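Local coordinates for protein sialidase B (Streptococcus pneumoniae serotype 4, PDB 4XJW) that hydrolyses alpha-2,3-, alpha-2,6- and alpha-2,8-linked terminal sialic acid residues from oligosaccharides, glycoproteins and glycolipids, at residues T201-F206 against A225-T230; G229-K234 against N639-S644; V268-D273 against V386-G391; S284-D289 against D306-G311; E631-W636 against S644-Y649. The protein carries 1 engineered substitution. All blocks are in the same frame, centred on the assembly; numbering follows the deposited sequence. Where two conformers were deposited one is given.

Contact 1 (T201-F206 against A225-T230); sequences TQANYF and ARYGGT. With DMS (dimethyl sulfoxide), chain C.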
# COMPACT_ATOMS: atom_id res chain seq x y z
N THR A 201 11.48 -7.96 -4.10
CA THR A 201 11.28 -6.68 -4.79
C THR A 201 12.33 -5.65 -4.40
O THR A 201 12.64 -4.75 -5.19
CB THR A 201 9.88 -6.06 -4.54
OG1 THR A 201 9.77 -5.61 -3.18
CG2 THR A 201 8.77 -7.04 -4.87
N GLN A 202 12.87 -5.81 -3.19
CA GLN A 202 13.77 -4.83 -2.57
C GLN A 202 13.17 -3.44 -2.44
O GLN A 202 13.89 -2.46 -2.20
CB GLN A 202 15.13 -4.81 -3.28
CG GLN A 202 15.91 -6.11 -3.07
CD GLN A 202 16.35 -6.30 -1.62
OE1 GLN A 202 15.80 -7.13 -0.89
NE2 GLN A 202 17.37 -5.57 -1.22
N ALA A 203 11.85 -3.34 -2.55
CA ALA A 203 11.21 -2.09 -2.16
C ALA A 203 10.92 -2.14 -0.68
O ALA A 203 10.49 -3.16 -0.15
CB ALA A 203 9.92 -1.88 -2.94
N ASN A 204 11.14 -1.02 -0.01
CA ASN A 204 10.85 -0.95 1.41
C ASN A 204 9.40 -0.57 1.68
O ASN A 204 8.95 -0.66 2.83
CB ASN A 204 11.80 0.04 2.09
CG ASN A 204 11.93 -0.20 3.60
OD1 ASN A 204 11.79 -1.32 4.09
ND2 ASN A 204 12.22 0.87 4.34
N TYR A 205 8.65 -0.19 0.64
CA TYR A 205 7.28 0.30 0.81
C TYR A 205 6.35 -0.31 -0.23
O TYR A 205 6.78 -0.65 -1.33
CB TYR A 205 7.23 1.84 0.74
CG TYR A 205 8.25 2.45 1.67
CD1 TYR A 205 7.97 2.61 3.03
CD2 TYR A 205 9.51 2.78 1.21
CE1 TYR A 205 8.92 3.12 3.90
CE2 TYR A 205 10.47 3.29 2.06
CZ TYR A 205 10.17 3.45 3.40
OH TYR A 205 11.14 3.94 4.23
N PHE A 206 5.07 -0.46 0.14
CA PHE A 206 4.07 -1.02 -0.76
C PHE A 206 2.79 -0.25 -0.63
O PHE A 206 2.46 0.23 0.47
CB PHE A 206 3.82 -2.50 -0.45
CG PHE A 206 5.03 -3.35 -0.61
CD1 PHE A 206 5.40 -3.82 -1.86
CD2 PHE A 206 5.84 -3.60 0.48
CE1 PHE A 206 6.54 -4.56 -2.02
CE2 PHE A 206 6.99 -4.37 0.33
CZ PHE A 206 7.35 -4.83 -0.92
N ALA A 225 5.24 -1.69 -5.77
CA ALA A 225 6.45 -1.82 -4.99
C ALA A 225 7.08 -0.42 -5.06
O ALA A 225 7.59 -0.02 -6.10
CB ALA A 225 7.37 -2.87 -5.62
N ARG A 226 6.99 0.32 -3.96
CA ARG A 226 7.38 1.73 -3.98
C ARG A 226 8.72 1.92 -3.30
O ARG A 226 8.90 1.58 -2.12
CB ARG A 226 6.28 2.59 -3.36
CG ARG A 226 4.93 2.51 -4.09
CD ARG A 226 4.09 3.76 -3.89
NE ARG A 226 2.89 3.73 -4.71
CZ ARG A 226 1.96 4.68 -4.70
NH1 ARG A 226 2.10 5.74 -3.92
NH2 ARG A 226 0.90 4.56 -5.49
N TYR A 227 9.68 2.47 -4.05
CA TYR A 227 11.06 2.52 -3.56
C TYR A 227 11.40 3.81 -2.82
O TYR A 227 12.15 3.75 -1.83
CB TYR A 227 12.05 2.25 -4.71
CG TYR A 227 11.89 0.86 -5.27
CD1 TYR A 227 10.91 0.59 -6.22
CD2 TYR A 227 12.70 -0.18 -4.83
CE1 TYR A 227 10.73 -0.70 -6.72
CE2 TYR A 227 12.54 -1.48 -5.32
CZ TYR A 227 11.55 -1.72 -6.27
OH TYR A 227 11.37 -2.99 -6.77
N GLY A 228 10.86 4.93 -3.28
CA GLY A 228 11.17 6.25 -2.74
C GLY A 228 10.16 6.68 -1.70
O GLY A 228 9.45 7.69 -1.85
N GLY A 229 10.09 5.92 -0.61
CA GLY A 229 9.04 6.13 0.37
C GLY A 229 7.70 5.73 -0.22
O GLY A 229 7.65 5.04 -1.25
N THR A 230 6.61 6.18 0.39
CA THR A 230 5.26 5.82 -0.06
C THR A 230 4.67 6.76 -1.11
O THR A 230 3.55 6.54 -1.57
CB THR A 230 4.30 5.68 1.12
OG1 THR A 230 4.38 6.85 1.94
CG2 THR A 230 4.63 4.45 1.95
S DMS C . -3.16 6.17 -5.94
O DMS C . -1.84 5.61 -6.41
C1 DMS C . -2.95 6.74 -4.23
C2 DMS C . -3.36 7.79 -6.74
O HOH W 1 12.94 1.19 -0.88
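Tyr205 and Phe206 pair with Arg226 and Ala225 at the open end of a beta hairpin, strands 205-213 and 219-226, which belongs to a four-stranded antiparallel blade of the sialidase propeller. The case illustrates how a strand pair can end by handing over from backbone to side chains. Tyr205 and Arg226 form the last hydrogen-bonded pair: Arg226 N gives a firm bond to Tyr205 O (2.8 Å), but the return bond from Tyr205 N to Arg226 O is weak at 3.3 Å. Beyond it, Tyr227 folds back across the other segment. Its OH donates to Thr201 O at 2.7 Å, in the plane of the ring, and Ala203 CB sits over one ring face, 3.6 Å from the centroid. A water accepts from Asn204 N and donates to Tyr227 O, bridging the two backbones. Gly229 CA makes a CH-pi contact over one face of the Tyr205 ring, whose OH is bonded to Trp270 N. The Arg226 chain, extended from CG to NE, ends in a guanidinium whose NH1 donates to Thr230 O and pairs with the probable acid/base Asp232, while NH2, salt-bridged to Asp224, donates to a dimethyl sulfoxide, probably from the crystallisation liquor, whose O lies 3.1 Å away.

Contact 2 (G229-K234 against N639-S644); sequences GTHDSK and NELHLS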
# COMPACT_ATOMS: atom_id res chain seq x y z
N GLY A 229 10.09 5.92 -0.61
CA GLY A 229 9.04 6.13 0.37
C GLY A 229 7.70 5.73 -0.22
O GLY A 229 7.65 5.04 -1.25
N THR A 230 6.61 6.18 0.39
CA THR A 230 5.26 5.82 -0.06
C THR A 230 4.67 6.76 -1.11
O THR A 230 3.55 6.54 -1.57
CB THR A 230 4.30 5.68 1.12
OG1 THR A 230 4.38 6.85 1.94
CG2 THR A 230 4.63 4.45 1.95
N HIS A 231 5.43 7.79 -1.51
CA HIS A 231 4.93 8.80 -2.45
C HIS A 231 4.40 8.22 -3.77
O HIS A 231 4.98 7.28 -4.33
CB HIS A 231 6.02 9.80 -2.82
CG HIS A 231 6.55 10.60 -1.67
ND1 HIS A 231 5.74 11.25 -0.77
CD2 HIS A 231 7.83 10.87 -1.30
CE1 HIS A 231 6.49 11.89 0.12
NE2 HIS A 231 7.76 11.67 -0.19
N ASP A 232 3.32 8.80 -4.28
CA ASP A 232 2.90 8.52 -5.65
C ASP A 232 3.98 9.02 -6.61
O ASP A 232 4.85 9.81 -6.22
CB ASP A 232 1.61 9.27 -6.02
CG ASP A 232 0.39 8.87 -5.20
OD1 ASP A 232 0.47 7.92 -4.40
OD2 ASP A 232 -0.65 9.54 -5.37
N SER A 233 3.89 8.61 -7.87
CA SER A 233 4.73 9.17 -8.93
C SER A 233 4.65 10.71 -8.92
O SER A 233 3.60 11.24 -8.60
CB SER A 233 4.26 8.64 -10.28
OG SER A 233 4.33 7.23 -10.32
N LYS A 234 5.73 11.43 -9.25
CA LYS A 234 7.01 10.89 -9.71
C LYS A 234 7.74 10.15 -8.59
O LYS A 234 7.77 10.60 -7.44
CB LYS A 234 7.89 12.05 -10.23
CG LYS A 234 8.18 13.12 -9.18
CD LYS A 234 8.90 14.34 -9.75
CE LYS A 234 9.13 15.36 -8.64
NZ LYS A 234 10.14 16.40 -8.97
N ASN A 639 1.30 12.57 8.50
CA ASN A 639 2.01 12.02 9.65
C ASN A 639 2.33 10.54 9.51
O ASN A 639 3.04 9.98 10.33
CB ASN A 639 1.23 12.24 10.94
CG ASN A 639 2.12 12.11 12.18
OD1 ASN A 639 3.08 12.86 12.34
ND2 ASN A 639 1.79 11.17 13.07
N GLU A 640 1.77 9.90 8.48
CA GLU A 640 1.92 8.44 8.35
C GLU A 640 2.56 8.01 7.03
O GLU A 640 2.34 6.90 6.57
CB GLU A 640 0.57 7.74 8.60
CG GLU A 640 -0.05 8.11 9.95
CD GLU A 640 -1.12 7.17 10.46
OE1 GLU A 640 -1.45 6.17 9.76
OE2 GLU A 640 -1.62 7.43 11.58
N LEU A 641 3.35 8.91 6.44
CA LEU A 641 4.12 8.60 5.23
C LEU A 641 5.22 7.60 5.57
O LEU A 641 5.70 7.55 6.70
CB LEU A 641 4.80 9.87 4.70
CG LEU A 641 3.85 11.02 4.37
CD1 LEU A 641 4.67 12.23 4.02
CD2 LEU A 641 2.97 10.63 3.20
N HIS A 642 5.58 6.78 4.59
CA HIS A 642 6.81 5.99 4.65
C HIS A 642 6.83 4.97 5.80
O HIS A 642 7.80 4.90 6.57
CB HIS A 642 8.05 6.90 4.73
CG HIS A 642 7.98 8.08 3.81
ND1 HIS A 642 7.44 8.00 2.54
CD2 HIS A 642 8.31 9.38 4.00
CE1 HIS A 642 7.47 9.21 1.98
NE2 HIS A 642 8.01 10.06 2.84
N LEU A 643 5.76 4.19 5.89
CA LEU A 643 5.67 3.11 6.87
C LEU A 643 5.86 1.79 6.15
O LEU A 643 5.29 1.59 5.08
CB LEU A 643 4.30 3.10 7.56
CG LEU A 643 3.82 4.41 8.18
CD1 LEU A 643 2.40 4.26 8.72
CD2 LEU A 643 4.76 4.89 9.27
N SER A 644 6.64 0.91 6.77
CA SER A 644 6.85 -0.42 6.20
C SER A 644 5.90 -1.48 6.76
O SER A 644 5.51 -1.45 7.94
CB SER A 644 8.30 -0.84 6.41
OG SER A 644 9.16 0.01 5.69
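Thr230 and His642 grip each other through a reciprocal pair of bonds, each residue using one backbone N-H and one side-chain acceptor. Thr230 N donates to His642 ND1 at 2.9 Å, nearly straight (163°) and close to the plane of the imidazole. In return His642 N donates to Thr230 OG1, also at 2.9 Å. Beside this clasp Gly229 CA comes within 3.3 Å of His642 ND1, an approach that the bare backbone of glycine permits. His231 supplies an aromatic contact: the edge of His642 meets its face in a T-shaped pair, planes at 87° and centroids of the two rings 4.5 Å apart, with His642 CE1 over the His231 ring toward its rim. One shell further out, His642 NE2 is bonded to Lys277 O, so both ring nitrogens are engaged and the proton probably sits on NE2. Leu641 CB lies over the centre of one His642 face, and Leu641 O accepts from Arg272 NE. Two residues beyond Thr230 comes Asp232, the likely proton acceptor. The loop carrying the probable catalytic aspartate is thus fastened to the loop between strands 626-631 and 647-652 of the adjoining last blade, within the active-site architecture of a family 33 sialidase.

Contact 3 (V268-D273 against V386-G391); sequences VYWPRD and VDFDSG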
# COMPACT_ATOMS: atom_id res chain seq x y z
N VAL A 268 15.50 1.40 0.84
CA VAL A 268 15.93 2.65 1.48
C VAL A 268 15.00 2.99 2.63
O VAL A 268 13.77 2.88 2.50
CB VAL A 268 15.93 3.83 0.48
CG1 VAL A 268 16.54 5.07 1.12
CG2 VAL A 268 16.69 3.45 -0.78
N TYR A 269 15.58 3.39 3.75
CA TYR A 269 14.80 4.00 4.82
C TYR A 269 14.52 5.44 4.43
O TYR A 269 15.41 6.28 4.43
CB TYR A 269 15.58 3.97 6.14
CG TYR A 269 14.89 4.79 7.19
CD1 TYR A 269 13.81 4.28 7.91
CD2 TYR A 269 15.30 6.11 7.45
CE1 TYR A 269 13.16 5.06 8.86
CE2 TYR A 269 14.66 6.88 8.40
CZ TYR A 269 13.59 6.35 9.10
OH TYR A 269 12.96 7.12 10.05
N TRP A 270 13.27 5.73 4.08
CA TRP A 270 12.91 7.09 3.68
C TRP A 270 12.65 7.92 4.92
O TRP A 270 11.95 7.49 5.83
CB TRP A 270 11.66 7.06 2.78
CG TRP A 270 11.77 8.04 1.65
CD1 TRP A 270 11.10 9.23 1.51
CD2 TRP A 270 12.66 7.94 0.53
NE1 TRP A 270 11.49 9.85 0.35
CE2 TRP A 270 12.44 9.08 -0.27
CE3 TRP A 270 13.59 6.98 0.12
CZ2 TRP A 270 13.15 9.29 -1.46
CZ3 TRP A 270 14.27 7.19 -1.06
CH2 TRP A 270 14.05 8.34 -1.83
N PRO A 271 13.21 9.14 4.96
CA PRO A 271 13.09 9.98 6.16
C PRO A 271 11.64 10.37 6.48
O PRO A 271 10.84 10.66 5.57
CB PRO A 271 13.94 11.21 5.81
CG PRO A 271 14.01 11.23 4.31
CD PRO A 271 13.99 9.78 3.89
N ARG A 272 11.33 10.36 7.78
CA ARG A 272 9.99 10.68 8.27
C ARG A 272 9.92 12.02 9.01
O ARG A 272 8.86 12.42 9.49
CB ARG A 272 9.47 9.55 9.18
CG ARG A 272 9.65 8.14 8.59
CD ARG A 272 8.76 7.09 9.28
NE ARG A 272 7.37 7.41 8.98
CZ ARG A 272 6.56 8.03 9.83
NH1 ARG A 272 6.96 8.31 11.05
NH2 ARG A 272 5.32 8.36 9.46
N ASP A 273 11.04 12.74 9.11
CA ASP A 273 11.02 14.05 9.78
C ASP A 273 10.35 15.13 8.93
O ASP A 273 10.19 14.97 7.72
CB ASP A 273 12.44 14.47 10.09
CG ASP A 273 13.24 14.68 8.84
OD1 ASP A 273 13.75 13.66 8.31
OD2 ASP A 273 13.35 15.84 8.38
N VAL A 386 20.06 6.24 -5.34
CA VAL A 386 19.73 7.35 -4.46
C VAL A 386 20.33 7.20 -3.07
O VAL A 386 20.55 6.09 -2.60
CB VAL A 386 18.20 7.57 -4.36
CG1 VAL A 386 17.60 7.72 -5.73
CG2 VAL A 386 17.54 6.44 -3.59
N ASP A 387 20.61 8.31 -2.41
CA ASP A 387 21.10 8.27 -1.03
C ASP A 387 20.81 9.58 -0.31
O ASP A 387 20.52 10.60 -0.94
CB ASP A 387 22.60 7.98 -0.99
CG ASP A 387 23.44 9.18 -1.40
OD1 ASP A 387 23.74 10.02 -0.53
OD2 ASP A 387 23.78 9.27 -2.60
N PHE A 388 20.90 9.53 1.02
CA PHE A 388 20.72 10.71 1.86
C PHE A 388 22.00 10.97 2.64
O PHE A 388 21.97 11.63 3.68
CB PHE A 388 19.57 10.49 2.84
CG PHE A 388 18.20 10.56 2.21
CD1 PHE A 388 17.54 11.77 2.10
CD2 PHE A 388 17.58 9.42 1.73
CE1 PHE A 388 16.27 11.85 1.53
CE2 PHE A 388 16.33 9.48 1.16
CZ PHE A 388 15.67 10.70 1.05
N ASP A 389 23.13 10.46 2.15
CA ASP A 389 24.40 10.59 2.86
C ASP A 389 24.84 12.04 3.10
O ASP A 389 25.58 12.32 4.05
CB ASP A 389 25.51 9.82 2.13
CG ASP A 389 25.26 8.32 2.10
OD1 ASP A 389 24.28 7.87 2.74
OD2 ASP A 389 26.04 7.60 1.44
N SER A 390 24.40 12.95 2.24
CA SER A 390 24.77 14.36 2.37
C SER A 390 23.78 15.13 3.24
O SER A 390 23.97 16.32 3.50
CB SER A 390 24.89 15.03 1.00
OG SER A 390 23.61 15.23 0.42
N GLY A 391 22.71 14.47 3.67
CA GLY A 391 21.69 15.11 4.48
C GLY A 391 20.46 15.52 3.68
O GLY A 391 19.46 15.98 4.24
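Phe388 bridges two parts of the fold, reaching from the antiparallel sheet inserted between propeller strands 301-308 and 420-426 to Trp270 and Pro271 on the long loop between strands 255-256 and 286-294. It exemplifies an apolar contact built on a T-shaped aromatic pair and a CH-pi contact: no hydrogen bond crosses between the segments, and the shapes of rings do the work. The edge of Phe388 addresses the face of Trp270, planes at 85°, with Phe388 CE2 3.8 Å from Trp270 CZ3. Pro271 meets the face of the same phenyl ring, its CD only 3.4 Å from Phe388 CZ, in the CH-pi contact, 27° off the ring normal. Pro271 CD lies on the same side of the indole as Phe388, so indole, pyrrolidine and phenyl close on one another. Val386 extends the apolar patch: its CG2 lies at the edge of the indole, 4.2 Å from Trp270 CZ3, and touches Val268 CG2. Trp270 NE1 is tied to Ser279 O. On the Phe388 side the backbone is shaped by an Asx turn, Asp389 N donating to the anti lone pair of Asp387 OD1 (2.8 Å), while Gly391 N closes a second turn on Phe388 O at 2.9 Å. Phe388 is the first residue of this type I beta turn, where strand 377-387 gives way to the loop, and joins the inserted sheet to the propeller.

Contact 4 (S284-D289 against D306-G311); sequences SASFID and DVMPAG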
# COMPACT_ATOMS: atom_id res chain seq x y z
N SER A 284 13.26 9.29 -12.07
CA SER A 284 12.95 7.90 -12.40
C SER A 284 11.64 7.74 -13.13
O SER A 284 10.66 8.44 -12.85
CB SER A 284 12.91 7.05 -11.13
OG SER A 284 12.61 5.69 -11.43
N ALA A 285 11.61 6.79 -14.06
CA ALA A 285 10.34 6.32 -14.63
C ALA A 285 9.65 5.44 -13.59
O ALA A 285 10.28 4.94 -12.66
CB ALA A 285 10.60 5.56 -15.92
N SER A 286 8.33 5.27 -13.72
CA SER A 286 7.61 4.45 -12.77
C SER A 286 6.33 3.88 -13.36
O SER A 286 5.84 4.33 -14.40
CB SER A 286 7.29 5.24 -11.50
OG SER A 286 6.45 6.36 -11.78
N PHE A 287 5.81 2.86 -12.69
CA PHE A 287 4.45 2.37 -12.95
C PHE A 287 3.64 2.65 -11.70
O PHE A 287 4.19 2.73 -10.61
CB PHE A 287 4.44 0.87 -13.24
CG PHE A 287 5.30 0.47 -14.40
CD1 PHE A 287 6.64 0.13 -14.21
CD2 PHE A 287 4.77 0.40 -15.69
CE1 PHE A 287 7.43 -0.26 -15.29
CE2 PHE A 287 5.56 0.03 -16.77
CZ PHE A 287 6.90 -0.30 -16.56
N ILE A 288 2.33 2.81 -11.85
CA ILE A 288 1.53 3.10 -10.67
C ILE A 288 0.08 2.68 -10.91
O ILE A 288 -0.41 2.85 -12.02
CB ILE A 288 1.67 4.59 -10.27
CG1 ILE A 288 0.76 4.94 -9.08
CG2 ILE A 288 1.41 5.51 -11.48
CD1 ILE A 288 1.11 6.28 -8.43
N ASP A 289 -0.55 2.09 -9.89
CA ASP A 289 -1.98 1.70 -9.95
C ASP A 289 -2.26 0.57 -10.93
O ASP A 289 -2.48 0.79 -12.12
CB ASP A 289 -2.89 2.90 -10.25
CG ASP A 289 -2.89 3.93 -9.13
OD1 ASP A 289 -2.32 3.65 -8.06
OD2 ASP A 289 -3.46 5.03 -9.32
N ASP A 306 -0.77 2.22 -14.88
CA ASP A 306 -0.34 3.48 -15.48
C ASP A 306 1.17 3.43 -15.67
O ASP A 306 1.88 2.84 -14.85
CB ASP A 306 -0.62 4.68 -14.57
CG ASP A 306 -2.09 4.83 -14.19
OD1 ASP A 306 -2.98 4.40 -14.94
OD2 ASP A 306 -2.33 5.42 -13.10
N VAL A 307 1.66 4.08 -16.73
CA VAL A 307 3.10 4.22 -16.93
C VAL A 307 3.47 5.69 -16.92
O VAL A 307 2.84 6.50 -17.61
CB VAL A 307 3.55 3.63 -18.27
CG1 VAL A 307 5.08 3.56 -18.32
CG2 VAL A 307 2.96 2.26 -18.45
N MET A 308 4.51 6.02 -16.16
CA MET A 308 5.02 7.38 -16.04
C MET A 308 6.45 7.48 -16.56
O MET A 308 7.34 6.77 -16.09
CB MET A 308 5.01 7.82 -14.58
CG MET A 308 3.63 7.82 -13.94
SD MET A 308 2.59 9.14 -14.60
CE MET A 308 1.06 8.80 -13.73
N PRO A 309 6.69 8.38 -17.52
CA PRO A 309 8.06 8.66 -17.96
C PRO A 309 8.89 9.26 -16.82
O PRO A 309 8.35 9.68 -15.79
CB PRO A 309 7.86 9.71 -19.06
CG PRO A 309 6.45 9.49 -19.55
CD PRO A 309 5.70 9.14 -18.30
N ALA A 310 10.20 9.29 -17.02
CA ALA A 310 11.11 9.82 -16.00
C ALA A 310 10.66 11.17 -15.45
O ALA A 310 10.41 12.10 -16.20
CB ALA A 310 12.52 9.91 -16.55
N GLY A 311 10.55 11.24 -14.13
CA GLY A 311 10.23 12.47 -13.44
C GLY A 311 8.79 12.91 -13.56
O GLY A 311 8.46 14.03 -13.19
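Asp306 and Ile288 open the register of a beta hairpin, strands 286-294 and 301-308, within a mixed propeller sheet; what follows is an orderly antiparallel ladder. Asp306 is in a hydrogen-bonded pair, its N donating to Ile288 O at 3.0 Å while its O accepts from Ile288 N. Its carboxylate lies across from that of Asp289, two like charges close together, OD2 to OD2 4.0 Å with planes 61° apart; OD1 of Asp306 accepts from Leu452 N, on the strand 451-459 that lies beyond 286-294. Asp306 O also receives a CA-H...O contact from Phe287 CA. Val307 follows in a non-hydrogen-bonded pair, its side chain alongside Phe287 and pointing the same way, with CG2 3.8 Å from Phe287 CD2; that phenyl stacks further on Phe260 and meets Phe436 edge to face. Met308 returns to the face of Ile288 and Ser286. Its N gives a nearly straight bond (166°) to Ser286 O at 2.8 Å, its O takes Ser286 N, and the side chain bends at chi2, CE lying 4.0 Å from Ile288 CG2. Ile288 in turn touches Arg226 and lies close to Asp232 of the probable active site. After Pro309 the strand has ended, yet Ala310 CA still approaches Ser284 O at 3.5 Å. Gly311 N closes the contact with a 3.1 Å bond to Ser284 O, standing 62° out of the carbonyl plane.

Contact 5 (E631-W636 against S644-Y649); sequences EKYDSW and SNVVQY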
# COMPACT_ATOMS: atom_id res chain seq x y z
N GLU A 631 -4.34 -1.55 3.01
CA GLU A 631 -3.42 -0.63 3.63
C GLU A 631 -3.90 -0.34 5.05
O GLU A 631 -4.86 0.40 5.24
CB GLU A 631 -3.36 0.66 2.80
CG GLU A 631 -2.72 0.46 1.41
CD GLU A 631 -2.82 1.69 0.52
OE1 GLU A 631 -3.61 2.62 0.82
OE2 GLU A 631 -2.05 1.76 -0.47
N LYS A 632 -3.24 -0.91 6.04
CA LYS A 632 -3.62 -0.69 7.44
C LYS A 632 -2.95 0.57 8.00
O LYS A 632 -2.19 0.53 8.97
CB LYS A 632 -3.31 -1.91 8.32
CG LYS A 632 -4.06 -1.87 9.66
CD LYS A 632 -3.72 -3.02 10.57
CE LYS A 632 -4.49 -2.91 11.87
NZ LYS A 632 -5.92 -3.27 11.67
N TYR A 633 -3.26 1.70 7.39
CA TYR A 633 -2.78 2.99 7.88
C TYR A 633 -3.53 4.06 7.16
O TYR A 633 -4.27 3.80 6.20
CB TYR A 633 -1.26 3.15 7.69
CG TYR A 633 -0.79 3.56 6.30
CD1 TYR A 633 -0.90 2.70 5.21
CD2 TYR A 633 -0.23 4.80 6.09
CE1 TYR A 633 -0.46 3.08 3.94
CE2 TYR A 633 0.23 5.20 4.85
CZ TYR A 633 0.12 4.34 3.77
OH TYR A 633 0.58 4.75 2.53
N ASP A 634 -3.38 5.29 7.63
CA ASP A 634 -4.04 6.39 6.97
C ASP A 634 -3.12 6.93 5.88
O ASP A 634 -2.17 7.68 6.15
CB ASP A 634 -4.41 7.46 7.98
CG ASP A 634 -5.28 8.54 7.37
OD1 ASP A 634 -5.04 8.88 6.19
OD2 ASP A 634 -6.18 9.04 8.07
N SER A 635 -3.39 6.53 4.64
CA SER A 635 -2.52 6.84 3.52
C SER A 635 -2.71 8.27 2.99
O SER A 635 -2.06 8.67 2.03
CB SER A 635 -2.70 5.81 2.39
OG SER A 635 -3.95 5.98 1.76
N TRP A 636 -3.61 9.02 3.63
CA TRP A 636 -3.74 10.44 3.31
C TRP A 636 -2.91 11.27 4.29
O TRP A 636 -2.35 12.30 3.91
CB TRP A 636 -5.20 10.88 3.38
CG TRP A 636 -5.44 12.26 2.80
CD1 TRP A 636 -5.51 13.44 3.48
CD2 TRP A 636 -5.66 12.57 1.43
NE1 TRP A 636 -5.76 14.47 2.61
CE2 TRP A 636 -5.85 13.96 1.34
CE3 TRP A 636 -5.71 11.81 0.26
CZ2 TRP A 636 -6.09 14.61 0.12
CZ3 TRP A 636 -5.95 12.45 -0.95
CH2 TRP A 636 -6.13 13.84 -1.01
N SER A 644 6.64 0.91 6.77
CA SER A 644 6.85 -0.42 6.20
C SER A 644 5.90 -1.48 6.76
O SER A 644 5.51 -1.45 7.94
CB SER A 644 8.30 -0.84 6.41
OG SER A 644 9.16 0.01 5.69
N ASN A 645 5.52 -2.41 5.89
CA ASN A 645 4.76 -3.59 6.29
C ASN A 645 3.41 -3.26 6.90
O ASN A 645 2.98 -3.87 7.89
CB ASN A 645 5.58 -4.49 7.22
CG ASN A 645 6.72 -5.18 6.50
OD1 ASN A 645 6.95 -4.96 5.32
ND2 ASN A 645 7.46 -6.01 7.23
N VAL A 646 2.73 -2.30 6.27
CA VAL A 646 1.36 -1.93 6.66
C VAL A 646 0.29 -2.47 5.70
O VAL A 646 -0.89 -2.44 6.03
CB VAL A 646 1.22 -0.41 6.83
CG1 VAL A 646 1.97 0.05 8.09
CG2 VAL A 646 1.72 0.32 5.57
N VAL A 647 0.71 -2.97 4.53
CA VAL A 647 -0.22 -3.66 3.63
C VAL A 647 -0.27 -5.11 4.11
O VAL A 647 0.73 -5.83 4.09
CB VAL A 647 0.22 -3.60 2.15
CG1 VAL A 647 -0.74 -4.41 1.26
CG2 VAL A 647 0.29 -2.15 1.67
N GLN A 648 -1.45 -5.50 4.60
CA GLN A 648 -1.63 -6.77 5.30
C GLN A 648 -2.84 -7.53 4.78
O GLN A 648 -3.77 -6.94 4.23
CB GLN A 648 -1.80 -6.49 6.80
CG GLN A 648 -0.59 -5.81 7.41
CD GLN A 648 -0.73 -5.50 8.88
OE1 GLN A 648 -1.78 -5.72 9.48
NE2 GLN A 648 0.34 -4.96 9.47
N TYR A 649 -2.79 -8.85 4.94
CA TYR A 649 -3.81 -9.76 4.41
C TYR A 649 -4.53 -10.49 5.55
O TYR A 649 -3.90 -11.05 6.46
CB TYR A 649 -3.15 -10.80 3.49
CG TYR A 649 -4.11 -11.87 2.98
CD1 TYR A 649 -4.96 -11.60 1.92
CD2 TYR A 649 -4.18 -13.14 3.57
CE1 TYR A 649 -5.85 -12.56 1.44
CE2 TYR A 649 -5.07 -14.11 3.10
CZ TYR A 649 -5.90 -13.80 2.03
OH TYR A 649 -6.80 -14.73 1.54
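Tyr633 and Val646 cross at about a right angle where the antiparallel strands 626-631 and 647-652 of the last propeller blade part company. Val646 CG2 approaches the tyrosine ring at CD1, 3.6 Å away. Glu631 and Val647 are oriented quite differently: as the last, non-hydrogen-bonded pair of the ladder they lie side by side and point the same way, Glu631 CG 4.0 Å from Val647 CG2. The glutamate chain runs extended beyond CG, carrying its carboxylate to Arg207, a probable substrate-binding residue, with OE2 also accepting from Ile208 N and OE1 from Tyr615 N. Such a glutamate behind a substrate-binding arginine is a familiar second-shell feature of sialidases. Between the two side-chain pairs the backbones are joined by Lys632 N, which donates to Val646 O at 2.8 Å (161°). Lys632 is then the centre of an inverse gamma turn, its closing bond from Tyr633 N to Glu631 O weak, and this turn swings the chain off the strand. The lysine and Gln648 side chains cross obliquely, Lys632 CD 3.5 Å from Gln648 OE1, while NZ forms a salt bridge with Asp607. Gln648 OE1 accepts from Trp96 NE1, and on the other branch of the amide Gln648 NE2 donates to Asn645 O at 3.3 Å, close to the amide plane.

How the contacts relate
Contacts 1, 2, 4 and 5 border the probable active site of the propeller, and contact 3 lies outside it. Contacts 1 and 2 share Gly229 and Thr230 and have centres about 8 Å apart; Arg226 NH1 and Asp232 OD1, a 2.8 Å salt bridge, link them through Asp232, the probable acid/base. Contact 5 meets contact 2 where Glu640 OE1 and Asp634 N lie 3.0 Å apart, and its Glu631 side chain lies about 3 Å from those of Arg207 and Tyr615, the probable nucleophile, at the nearest atoms. Contact 4 joins contact 2 through Ser233 OG and Ser286 OG (2.7 Å). Contact 3 has its centre about 21 Å from those of contacts 4 and 5, yet Arg272 NE reaches Leu641 O of contact 2 at 2.8 Å.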